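PDB 4QQS: glycoside hydrolase family 43 from Halothermothrix orenii, which hydrolyses glycosidic bonds with alpha-L-arabinofuranosidase activity and probably takes part in the breakdown of xylan. Local coordinates for residues V20-S25 with V259-D264; I35-K40 with D58-K63; T136-Y141 with V160-Q165; S217-I222 with L243-D248. All coordinates share one frame; numbering follows the deposited sequence.

Interaction 1 (V20-S25 with V259-D264); sequences VLKHES and VTVSPD
Lys22 stretches from strand 20-23 to the turn after strand 259-261, its CG anti to the backbone N (chi1 -172°) and its later torsions all extended. On the way it crosses Val261 obliquely, with Lys22 CD resting 3.7 Å from Val261 CG1. At the tip, Lys22 NZ donates to two successive carbonyls, Ser262 O at 3.0 Å and Pro263 O at 3.1 Å, and stands above the plane of each carbonyl instead of on a lone pair. Val20 and Thr260 also cross obliquely, methyl to methyl, Val20 CG1 lying 4.0 Å from Thr260 CG2. Thr260 OG1, anti to its own backbone N, shares a water with Lys22 N. A second water donates to Val20 O and Val259 O, 2.7 Å from each, and so satisfies two facing acceptors. The strand segments run nearly parallel, 27° apart, but with axes 6.8 Å apart, and the two waters bridge the gap. These are the innermost strands of the first and last blades of the five-bladed propeller; Tyr27 of strand 26-32 packs on Val20, Lys22 and Thr260, while Val271 of strand 268-275 packs on Val20 and Thr260.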
# COMPACT_ATOMS: atom_id res chain seq x y z
N VAL A 20 -4.72 0.78 -6.02
CA VAL A 20 -5.57 1.23 -7.11
C VAL A 20 -5.37 2.70 -7.37
O VAL A 20 -5.45 3.51 -6.46
CB VAL A 20 -7.05 0.94 -6.85
CG1 VAL A 20 -7.93 1.57 -7.92
CG2 VAL A 20 -7.27 -0.56 -6.77
N LEU A 21 -5.16 3.02 -8.65
CA LEU A 21 -5.18 4.38 -9.14
C LEU A 21 -6.35 4.57 -10.09
O LEU A 21 -6.56 3.79 -11.00
CB LEU A 21 -3.89 4.72 -9.87
CG LEU A 21 -3.81 6.18 -10.35
CD1 LEU A 21 -3.87 7.18 -9.18
CD2 LEU A 21 -2.55 6.38 -11.17
N LYS A 22 -7.13 5.61 -9.84
CA LYS A 22 -8.16 6.05 -10.78
C LYS A 22 -7.58 7.09 -11.72
O LYS A 22 -6.98 8.05 -11.27
CB LYS A 22 -9.36 6.63 -10.03
CG LYS A 22 -10.54 6.92 -10.94
CD LYS A 22 -11.71 7.52 -10.20
CE LYS A 22 -12.86 7.73 -11.15
NZ LYS A 22 -14.03 8.38 -10.48
N HIS A 23 -7.75 6.88 -13.03
CA HIS A 23 -7.29 7.83 -14.03
C HIS A 23 -8.25 7.82 -15.21
O HIS A 23 -8.50 6.77 -15.79
CB HIS A 23 -5.88 7.50 -14.52
CG HIS A 23 -5.26 8.61 -15.31
ND1 HIS A 23 -5.12 8.59 -16.68
CD2 HIS A 23 -4.78 9.81 -14.90
CE1 HIS A 23 -4.55 9.71 -17.08
NE2 HIS A 23 -4.34 10.47 -16.02
N GLU A 24 -8.77 8.99 -15.58
CA GLU A 24 -9.64 9.16 -16.75
C GLU A 24 -10.74 8.10 -16.80
O GLU A 24 -10.94 7.41 -17.79
CB GLU A 24 -8.80 9.21 -18.04
CG GLU A 24 -7.88 10.44 -18.05
CD GLU A 24 -7.14 10.69 -19.35
OE1 GLU A 24 -6.99 9.75 -20.15
OE2 GLU A 24 -6.70 11.84 -19.55
N SER A 25 -11.42 7.96 -15.67
CA SER A 25 -12.63 7.13 -15.54
C SER A 25 -12.36 5.62 -15.59
O SER A 25 -13.28 4.81 -15.75
CB SER A 25 -13.69 7.51 -16.58
OG SER A 25 -14.06 8.87 -16.44
N VAL A 259 -6.53 3.59 -1.15
CA VAL A 259 -7.81 4.29 -1.09
C VAL A 259 -8.07 4.91 -2.47
O VAL A 259 -7.16 5.47 -3.07
CB VAL A 259 -7.79 5.41 -0.04
CG1 VAL A 259 -9.14 6.12 0.01
CG2 VAL A 259 -7.44 4.86 1.33
N THR A 260 -9.31 4.81 -2.94
CA THR A 260 -9.70 5.46 -4.18
C THR A 260 -11.14 5.96 -4.01
O THR A 260 -11.72 5.89 -2.91
CB THR A 260 -9.51 4.50 -5.37
OG1 THR A 260 -9.70 5.20 -6.60
CG2 THR A 260 -10.45 3.33 -5.29
N VAL A 261 -11.70 6.51 -5.07
CA VAL A 261 -13.03 7.09 -5.05
C VAL A 261 -13.92 6.34 -6.04
O VAL A 261 -13.42 5.75 -7.00
CB VAL A 261 -12.97 8.60 -5.37
CG1 VAL A 261 -12.61 8.84 -6.83
CG2 VAL A 261 -14.24 9.29 -5.01
N SER A 262 -15.22 6.36 -5.79
CA SER A 262 -16.20 5.69 -6.64
C SER A 262 -16.27 6.34 -8.02
O SER A 262 -15.76 7.43 -8.23
CB SER A 262 -17.58 5.74 -5.98
OG SER A 262 -18.01 7.08 -5.84
N PRO A 263 -16.92 5.67 -8.98
CA PRO A 263 -16.95 6.24 -10.32
C PRO A 263 -17.50 7.66 -10.39
O PRO A 263 -17.00 8.44 -11.19
CB PRO A 263 -17.83 5.24 -11.09
CG PRO A 263 -17.50 3.93 -10.44
CD PRO A 263 -17.33 4.26 -8.98
N ASP A 264 -18.50 8.00 -9.58
CA ASP A 264 -19.08 9.34 -9.62
C ASP A 264 -18.34 10.34 -8.71
O ASP A 264 -18.76 11.49 -8.60
CB ASP A 264 -20.59 9.32 -9.31
CG ASP A 264 -20.90 9.16 -7.83
OD1 ASP A 264 -19.99 8.74 -7.06
OD2 ASP A 264 -22.06 9.45 -7.45
O HOH W 1 -5.66 5.90 -5.27
O HOH W 2 -7.44 6.76 -7.10

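Interaction 2 (I35-K40 with D58-K63); sequences INRGFK and DSYYEK
The Arg37 guanidinium is gripped at its edge by one residue and overlaid on a face by another. Asp58 takes the edge side-on: Arg37 NE donates to Asp58 OD1 at 2.7 Å, and Arg37 NH2 to Asp58 OD2, also at 2.7 Å, on that oxygen's syn lone pair. Both oxygens lie close to the guanidinium plane, yet the carboxylate is turned 37° from it, so OD1 is met from above its own plane. Tyr60 lies over the face, its CD2 3.4 Å from Arg37 CZ, and the extended arginine chain passes beneath the ring with Arg37 CG 3.9 Å from the Tyr60 ring centroid, a CH-pi contact almost along the normal. An alanine in place of Arg37 would remove the guanidinium and the chain under the ring, and would probably loosen the hold on both the Asp58 carboxylate and the Tyr60 ring. The contact lies at the outer rim of the propeller's first blade, where Gly38 and Asp58 form an antiparallel non-hydrogen-bonded pair and the chain leaves the outermost strand in a type I turn from Asp58 to Tyr61. Asp58 OD1 also accepts from Tyr60 N at 3.0 Å, making an Asx turn that helps set the tyrosine over the arginine. Arg37 O is held twice by Ser59: the backbone N arrives nearly along the C=O axis at 2.9 Å, and OG, in the crowded position between N and carbonyl carbon, donates on an in-plane lone pair at 2.7 Å. A water bridges Asn36 O and Tyr60 OH, reaching the ring at its edge.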
# COMPACT_ATOMS: atom_id res chain seq x y z
N ILE A 35 6.28 -12.28 -8.12
CA ILE A 35 7.30 -11.87 -7.15
C ILE A 35 8.73 -12.06 -7.64
O ILE A 35 9.62 -11.40 -7.12
CB ILE A 35 7.11 -12.59 -5.79
CG1 ILE A 35 7.02 -14.11 -5.99
CG2 ILE A 35 5.88 -12.05 -5.07
CD1 ILE A 35 7.05 -14.92 -4.70
N ASN A 36 8.95 -12.93 -8.61
CA ASN A 36 10.30 -13.13 -9.11
C ASN A 36 10.68 -12.15 -10.21
O ASN A 36 11.83 -12.13 -10.65
CB ASN A 36 10.47 -14.56 -9.63
CG ASN A 36 10.42 -15.59 -8.53
OD1 ASN A 36 10.61 -15.29 -7.36
ND2 ASN A 36 10.19 -16.83 -8.92
N ARG A 37 9.73 -11.33 -10.67
CA ARG A 37 9.89 -10.65 -11.94
C ARG A 37 9.33 -9.21 -12.05
O ARG A 37 9.93 -8.36 -12.71
CB ARG A 37 9.25 -11.55 -13.02
CG ARG A 37 9.24 -11.01 -14.42
CD ARG A 37 8.71 -12.01 -15.42
NE ARG A 37 8.76 -11.44 -16.75
CZ ARG A 37 8.73 -12.14 -17.87
NH1 ARG A 37 8.67 -13.46 -17.83
NH2 ARG A 37 8.79 -11.51 -19.03
N GLY A 38 8.17 -8.93 -11.47
CA GLY A 38 7.55 -7.64 -11.71
C GLY A 38 6.12 -7.61 -11.19
O GLY A 38 5.77 -8.34 -10.27
N PHE A 39 5.31 -6.75 -11.79
CA PHE A 39 3.98 -6.46 -11.27
C PHE A 39 2.93 -6.49 -12.35
O PHE A 39 3.04 -5.78 -13.35
CB PHE A 39 3.96 -5.10 -10.56
CG PHE A 39 5.04 -4.99 -9.53
CD1 PHE A 39 4.91 -5.65 -8.32
CD2 PHE A 39 6.19 -4.27 -9.78
CE1 PHE A 39 5.92 -5.60 -7.39
CE2 PHE A 39 7.21 -4.22 -8.85
CZ PHE A 39 7.08 -4.88 -7.65
N LYS A 40 1.91 -7.29 -12.09
CA LYS A 40 0.71 -7.30 -12.90
C LYS A 40 -0.15 -6.07 -12.64
O LYS A 40 -0.11 -5.46 -11.57
CB LYS A 40 -0.11 -8.56 -12.60
CG LYS A 40 0.54 -9.84 -13.09
CD LYS A 40 -0.21 -11.08 -12.66
CE LYS A 40 0.33 -12.31 -13.38
NZ LYS A 40 -0.21 -13.58 -12.84
N ASP A 58 7.99 -5.06 -15.81
CA ASP A 58 8.65 -6.33 -16.01
C ASP A 58 10.14 -6.05 -15.88
O ASP A 58 10.70 -5.32 -16.68
CB ASP A 58 8.31 -6.86 -17.41
CG ASP A 58 8.84 -8.26 -17.66
OD1 ASP A 58 9.53 -8.81 -16.78
OD2 ASP A 58 8.57 -8.80 -18.77
N SER A 59 10.79 -6.62 -14.87
CA SER A 59 12.21 -6.42 -14.73
C SER A 59 12.98 -7.01 -15.91
O SER A 59 14.12 -6.62 -16.13
CB SER A 59 12.72 -6.99 -13.41
OG SER A 59 12.58 -8.39 -13.35
N TYR A 60 12.35 -7.93 -16.66
CA TYR A 60 12.98 -8.53 -17.83
C TYR A 60 12.78 -7.68 -19.08
O TYR A 60 13.37 -7.98 -20.11
CB TYR A 60 12.41 -9.93 -18.11
CG TYR A 60 12.58 -10.95 -17.01
CD1 TYR A 60 13.30 -10.68 -15.85
CD2 TYR A 60 12.00 -12.21 -17.14
CE1 TYR A 60 13.43 -11.64 -14.85
CE2 TYR A 60 12.12 -13.16 -16.16
CZ TYR A 60 12.83 -12.87 -15.02
OH TYR A 60 12.95 -13.83 -14.04
N TYR A 61 11.96 -6.64 -18.99
CA TYR A 61 11.85 -5.66 -20.07
C TYR A 61 13.23 -5.11 -20.38
O TYR A 61 14.05 -4.89 -19.49
CB TYR A 61 10.90 -4.54 -19.66
CG TYR A 61 10.65 -3.48 -20.70
CD1 TYR A 61 10.18 -3.81 -21.97
CD2 TYR A 61 10.82 -2.13 -20.40
CE1 TYR A 61 9.93 -2.84 -22.91
CE2 TYR A 61 10.57 -1.15 -21.35
CZ TYR A 61 10.12 -1.52 -22.60
OH TYR A 61 9.86 -0.57 -23.56
N GLU A 62 13.51 -4.89 -21.66
CA GLU A 62 14.88 -4.58 -22.06
C GLU A 62 15.44 -3.31 -21.42
O GLU A 62 16.64 -3.23 -21.20
CB GLU A 62 14.99 -4.53 -23.59
CG GLU A 62 14.16 -3.46 -24.27
CD GLU A 62 14.93 -2.18 -24.57
OE1 GLU A 62 16.11 -2.05 -24.17
OE2 GLU A 62 14.32 -1.28 -25.20
N LYS A 63 14.58 -2.37 -21.06
CA LYS A 63 15.04 -1.13 -20.44
C LYS A 63 15.21 -1.23 -18.93
O LYS A 63 15.63 -0.28 -18.30
CB LYS A 63 14.08 0.02 -20.75
CG LYS A 63 13.86 0.24 -22.23
CD LYS A 63 13.13 1.54 -22.50
CE LYS A 63 12.77 1.68 -23.98
NZ LYS A 63 13.95 1.54 -24.87
O HOH W 3 14.26 -12.71 -11.38

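Interaction 3 (T136-Y141 with V160-Q165); sequences TPYIYY and VQEMSQ
Strands 137-141 and 160-162 run antiparallel, 161° apart, their axes 4.7 Å from each other at the closest. Ile139 and Gln161 form a hydrogen-bonded pair, Ile139 N donating to Gln161 O at 2.8 Å and Gln161 N to Ile139 O at 3.0 Å; Tyr138 with Glu162 and Tyr140 with Val160 are the flanking non-hydrogen-bonded pairs. Met163 N adds a nearly straight bond to Pro137 O, 2.9 Å long, approaching from above the carbonyl plane. On the face bearing Tyr140, the ring and Val160 lie side by side, pointing the same way. Val160 CG2, anti to its backbone N, sits over the ring 3.6 Å from the Tyr140 centroid in a CH-pi contact, while Tyr140 OH reaches Pro230 O. An alanine in place of Tyr140 would take away the ring under Val160 CG2 and the hydroxyl at Pro230 O, and would probably loosen the packing between this strand pair and the loop of Pro230. Ile139 points to the other face, with Gln161, and is crossed obliquely by Met163, whose chain bends at its last torsion and puts SD 3.7 Å from Ile139 CB. Tyr141 CG takes the crowded position between backbone N and carbonyl carbon (chi1 58°), which carries the hydroxyl across to Gln161. There Tyr141 OH donates to an in-plane lone pair of Gln161 OE1 at 2.6 Å, and Arg120 bonds to both oxygens, probably polarising the pair. Side-by-side antiparallel strands of this kind build each blade of a beta-propeller; here they belong to the third blade, and Tyr141 lies about 6 Å, side chain to side chain, from Asp126, predicted to tune the acid catalyst.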
# COMPACT_ATOMS: atom_id res chain seq x y z
N THR A 136 3.71 19.61 -2.98
CA THR A 136 4.94 19.07 -2.40
C THR A 136 4.83 17.54 -2.28
O THR A 136 3.86 17.04 -1.72
CB THR A 136 5.22 19.66 -1.00
OG1 THR A 136 5.24 21.09 -1.07
CG2 THR A 136 6.55 19.15 -0.45
N PRO A 137 5.84 16.81 -2.78
CA PRO A 137 5.85 15.35 -2.63
C PRO A 137 6.51 14.91 -1.34
O PRO A 137 7.51 15.48 -0.89
CB PRO A 137 6.69 14.90 -3.82
CG PRO A 137 7.58 16.06 -4.16
CD PRO A 137 6.94 17.29 -3.63
N TYR A 138 5.94 13.86 -0.75
CA TYR A 138 6.49 13.19 0.41
C TYR A 138 6.49 11.70 0.16
O TYR A 138 5.54 11.17 -0.38
CB TYR A 138 5.65 13.48 1.65
CG TYR A 138 5.56 14.94 2.00
CD1 TYR A 138 4.59 15.75 1.44
CD2 TYR A 138 6.46 15.52 2.88
CE1 TYR A 138 4.51 17.10 1.74
CE2 TYR A 138 6.40 16.88 3.19
CZ TYR A 138 5.42 17.66 2.61
OH TYR A 138 5.31 19.00 2.90
N ILE A 139 7.56 11.03 0.56
CA ILE A 139 7.63 9.58 0.48
C ILE A 139 7.58 8.99 1.88
O ILE A 139 8.35 9.39 2.76
CB ILE A 139 8.86 9.10 -0.33
CG1 ILE A 139 8.77 7.58 -0.57
CG2 ILE A 139 10.17 9.49 0.32
CD1 ILE A 139 9.82 7.06 -1.55
N TYR A 140 6.66 8.06 2.06
CA TYR A 140 6.53 7.26 3.28
C TYR A 140 7.05 5.89 2.92
O TYR A 140 6.73 5.37 1.87
CB TYR A 140 5.05 7.20 3.71
CG TYR A 140 4.50 8.54 4.08
CD1 TYR A 140 4.02 9.42 3.12
CD2 TYR A 140 4.50 8.96 5.40
CE1 TYR A 140 3.59 10.69 3.47
CE2 TYR A 140 4.05 10.22 5.75
CZ TYR A 140 3.60 11.09 4.78
OH TYR A 140 3.18 12.36 5.07
N TYR A 141 7.87 5.30 3.78
CA TYR A 141 8.46 4.01 3.45
C TYR A 141 8.82 3.26 4.72
O TYR A 141 8.86 3.83 5.80
CB TYR A 141 9.69 4.19 2.56
CG TYR A 141 10.77 5.07 3.16
CD1 TYR A 141 11.79 4.53 3.91
CD2 TYR A 141 10.77 6.44 2.98
CE1 TYR A 141 12.78 5.33 4.46
CE2 TYR A 141 11.75 7.25 3.53
CZ TYR A 141 12.76 6.69 4.26
OH TYR A 141 13.76 7.45 4.84
N VAL A 160 9.27 9.01 6.93
CA VAL A 160 8.84 9.94 5.90
C VAL A 160 9.96 10.92 5.59
O VAL A 160 10.70 11.36 6.47
CB VAL A 160 7.55 10.70 6.30
CG1 VAL A 160 7.70 11.45 7.62
CG2 VAL A 160 7.08 11.65 5.20
N GLN A 161 10.08 11.27 4.31
CA GLN A 161 10.87 12.41 3.88
C GLN A 161 10.15 13.16 2.79
O GLN A 161 9.47 12.59 1.94
CB GLN A 161 12.25 11.97 3.36
CG GLN A 161 13.16 11.51 4.47
CD GLN A 161 14.47 10.95 3.99
OE1 GLN A 161 14.61 9.73 3.80
NE2 GLN A 161 15.45 11.82 3.80
N GLU A 162 10.31 14.48 2.80
CA GLU A 162 9.94 15.29 1.65
C GLU A 162 10.86 14.91 0.49
O GLU A 162 12.03 14.60 0.71
CB GLU A 162 10.12 16.75 2.03
CG GLU A 162 9.65 17.75 1.01
CD GLU A 162 9.80 19.17 1.50
OE1 GLU A 162 9.90 19.39 2.74
OE2 GLU A 162 9.82 20.08 0.65
N MET A 163 10.33 14.93 -0.72
CA MET A 163 11.14 14.66 -1.90
C MET A 163 11.42 15.93 -2.67
O MET A 163 10.70 16.92 -2.55
CB MET A 163 10.47 13.69 -2.86
CG MET A 163 9.89 12.44 -2.19
SD MET A 163 9.25 11.25 -3.36
CE MET A 163 10.74 10.40 -3.83
N SER A 164 12.46 15.88 -3.48
CA SER A 164 12.67 16.91 -4.47
C SER A 164 11.51 16.88 -5.45
O SER A 164 10.78 15.88 -5.58
CB SER A 164 13.99 16.67 -5.21
OG SER A 164 14.01 15.37 -5.77
N GLN A 165 11.36 17.98 -6.19
CA GLN A 165 10.27 18.09 -7.14
C GLN A 165 10.33 17.02 -8.23
O GLN A 165 9.29 16.61 -8.73
CB GLN A 165 10.26 19.48 -7.79
CG GLN A 165 9.76 20.58 -6.86
CD GLN A 165 8.28 20.47 -6.59
OE1 GLN A 165 7.48 20.38 -7.52
NE2 GLN A 165 7.90 20.44 -5.31

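Interaction 4 (S217-I222 with L243-D248); sequences SPDYSI and LSKRMD
At the edge of the Arg246 guanidinium, in its plane, lies the Asp248 carboxylate, gripped side-on by two nitrogens: Arg246 NE donates to Asp248 OD1 on its syn lone pair, and Arg246 NH2 to Asp248 OD2 at 2.8 Å, from above the carboxylate plane. The Asp219 carboxylate faces the other segment, its OD1 accepting a hydrogen bond from Lys245 NZ at 2.8 Å on the syn lone pair, a salt bridge. Lys245 leaves the backbone in the crowded position (chi1 68°) and then runs extended beside Asp219, with its CD 3.6 Å from Pro218 O. Pro218 also meets Met247, CB to SD at 4.0 Å. In residues 217-220, a type I turn and an ST turn, with Ser217 OG accepting from Asp219 N, lead into strand 221-227, the third strand of the propeller's fourth blade. There Ile222 and Leu243 form a single antiparallel hydrogen-bonded bridge. Ile222 N donates to Leu243 O at 3.0 Å, and Leu243 N returns a bond to Ile222 O at 3.2 Å. Their side chains lie side by side, Ile222 CD1 4.0 Å from Leu243 CD2. One water links Tyr220 O to Lys245 N, and the Tyr220 hydroxyl is hydrogen-bonded to Glu195, the predicted proton donor.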
# COMPACT_ATOMS: atom_id res chain seq x y z
N SER A 217 -0.63 -13.94 9.49
CA SER A 217 -1.54 -14.20 10.61
C SER A 217 -2.92 -13.63 10.33
O SER A 217 -3.03 -12.58 9.70
CB SER A 217 -0.98 -13.54 11.87
OG SER A 217 -1.93 -13.55 12.92
N PRO A 218 -3.98 -14.27 10.84
CA PRO A 218 -5.32 -13.67 10.75
C PRO A 218 -5.37 -12.29 11.39
O PRO A 218 -6.25 -11.50 11.04
CB PRO A 218 -6.21 -14.67 11.49
CG PRO A 218 -5.46 -15.92 11.42
CD PRO A 218 -4.03 -15.58 11.51
N ASP A 219 -4.45 -12.00 12.31
CA ASP A 219 -4.44 -10.74 13.04
C ASP A 219 -3.81 -9.57 12.29
O ASP A 219 -3.78 -8.47 12.82
CB ASP A 219 -3.78 -10.93 14.40
CG ASP A 219 -4.59 -11.84 15.30
OD1 ASP A 219 -5.83 -11.66 15.35
OD2 ASP A 219 -3.98 -12.73 15.92
N TYR A 220 -3.31 -9.80 11.07
CA TYR A 220 -2.93 -8.68 10.22
C TYR A 220 -4.14 -7.76 10.13
O TYR A 220 -5.27 -8.23 9.95
CB TYR A 220 -2.51 -9.16 8.85
CG TYR A 220 -1.62 -8.23 8.05
CD1 TYR A 220 -0.40 -7.81 8.55
CD2 TYR A 220 -1.98 -7.81 6.78
CE1 TYR A 220 0.45 -7.01 7.80
CE2 TYR A 220 -1.15 -7.02 6.02
CZ TYR A 220 0.07 -6.63 6.52
OH TYR A 220 0.88 -5.86 5.71
N SER A 221 -3.94 -6.46 10.31
CA SER A 221 -5.06 -5.54 10.39
C SER A 221 -4.58 -4.11 10.16
O SER A 221 -3.37 -3.84 10.20
CB SER A 221 -5.81 -5.69 11.71
OG SER A 221 -4.94 -5.98 12.79
N ILE A 222 -5.54 -3.22 9.92
CA ILE A 222 -5.28 -1.85 9.51
C ILE A 222 -5.69 -0.87 10.59
O ILE A 222 -6.81 -0.95 11.12
CB ILE A 222 -6.04 -1.54 8.20
CG1 ILE A 222 -5.49 -2.42 7.08
CG2 ILE A 222 -5.95 -0.06 7.85
CD1 ILE A 222 -6.35 -2.48 5.84
N LEU A 243 -9.90 -1.80 10.65
CA LEU A 243 -10.32 -2.88 9.78
C LEU A 243 -9.58 -4.12 10.25
O LEU A 243 -8.34 -4.18 10.23
CB LEU A 243 -10.03 -2.54 8.33
CG LEU A 243 -10.68 -3.48 7.31
CD1 LEU A 243 -12.20 -3.49 7.41
CD2 LEU A 243 -10.26 -3.09 5.89
N SER A 244 -10.34 -5.10 10.73
CA SER A 244 -9.75 -6.30 11.31
C SER A 244 -10.61 -7.51 10.96
O SER A 244 -11.71 -7.39 10.41
CB SER A 244 -9.55 -6.14 12.82
OG SER A 244 -10.78 -5.91 13.46
N LYS A 245 -10.08 -8.69 11.26
CA LYS A 245 -10.64 -9.95 10.82
C LYS A 245 -12.09 -10.16 11.27
O LYS A 245 -12.56 -9.62 12.28
CB LYS A 245 -9.78 -11.10 11.34
CG LYS A 245 -9.84 -11.24 12.86
CD LYS A 245 -8.85 -12.25 13.42
CE LYS A 245 -9.06 -12.41 14.92
NZ LYS A 245 -8.05 -13.29 15.53
N ARG A 246 -12.77 -10.99 10.50
CA ARG A 246 -14.06 -11.56 10.87
C ARG A 246 -14.01 -13.03 10.45
O ARG A 246 -14.45 -13.43 9.38
CB ARG A 246 -15.23 -10.83 10.19
CG ARG A 246 -15.53 -9.45 10.78
CD ARG A 246 -16.00 -9.50 12.23
NE ARG A 246 -17.20 -10.32 12.36
CZ ARG A 246 -18.43 -9.90 12.10
NH1 ARG A 246 -18.66 -8.65 11.74
NH2 ARG A 246 -19.43 -10.75 12.22
N MET A 247 -13.42 -13.85 11.31
CA MET A 247 -13.22 -15.24 10.96
C MET A 247 -14.56 -15.97 10.82
O MET A 247 -14.66 -16.94 10.08
CB MET A 247 -12.31 -15.91 11.99
CG MET A 247 -10.93 -15.25 12.06
SD MET A 247 -9.98 -15.37 10.53
CE MET A 247 -9.50 -17.09 10.55
N ASP A 248 -15.60 -15.45 11.47
CA ASP A 248 -16.95 -16.00 11.34
C ASP A 248 -17.54 -15.79 9.95
O ASP A 248 -18.55 -16.39 9.60
CB ASP A 248 -17.88 -15.47 12.44
CG ASP A 248 -17.90 -13.93 12.55
OD1 ASP A 248 -16.88 -13.25 12.26
OD2 ASP A 248 -18.95 -13.41 13.00
O HOH W 4 -7.34 -8.80 12.07

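Overall arrangement
From the N terminus, the chain enters strand 16-23 and opens interaction 1, the long-range contact whose loop closes only at residues 259-264 and encloses the other three. Within that span the contacts follow one another in series, without crossing. Interaction 2 closes first, joining strand 38-44 to the exit from strand 51-58 at the outer edge of the first blade. Interaction 3 pairs two neighbouring strands of the third blade, and interaction 4 ties the start of strand 221-227 in the fourth blade to the loop leading to strand 257-261. Interactions 3 and 4 lie on opposite sides of the chain's centre, their own centres about 30 Å apart. Interaction 1 joins the first and last blades, closing the propeller.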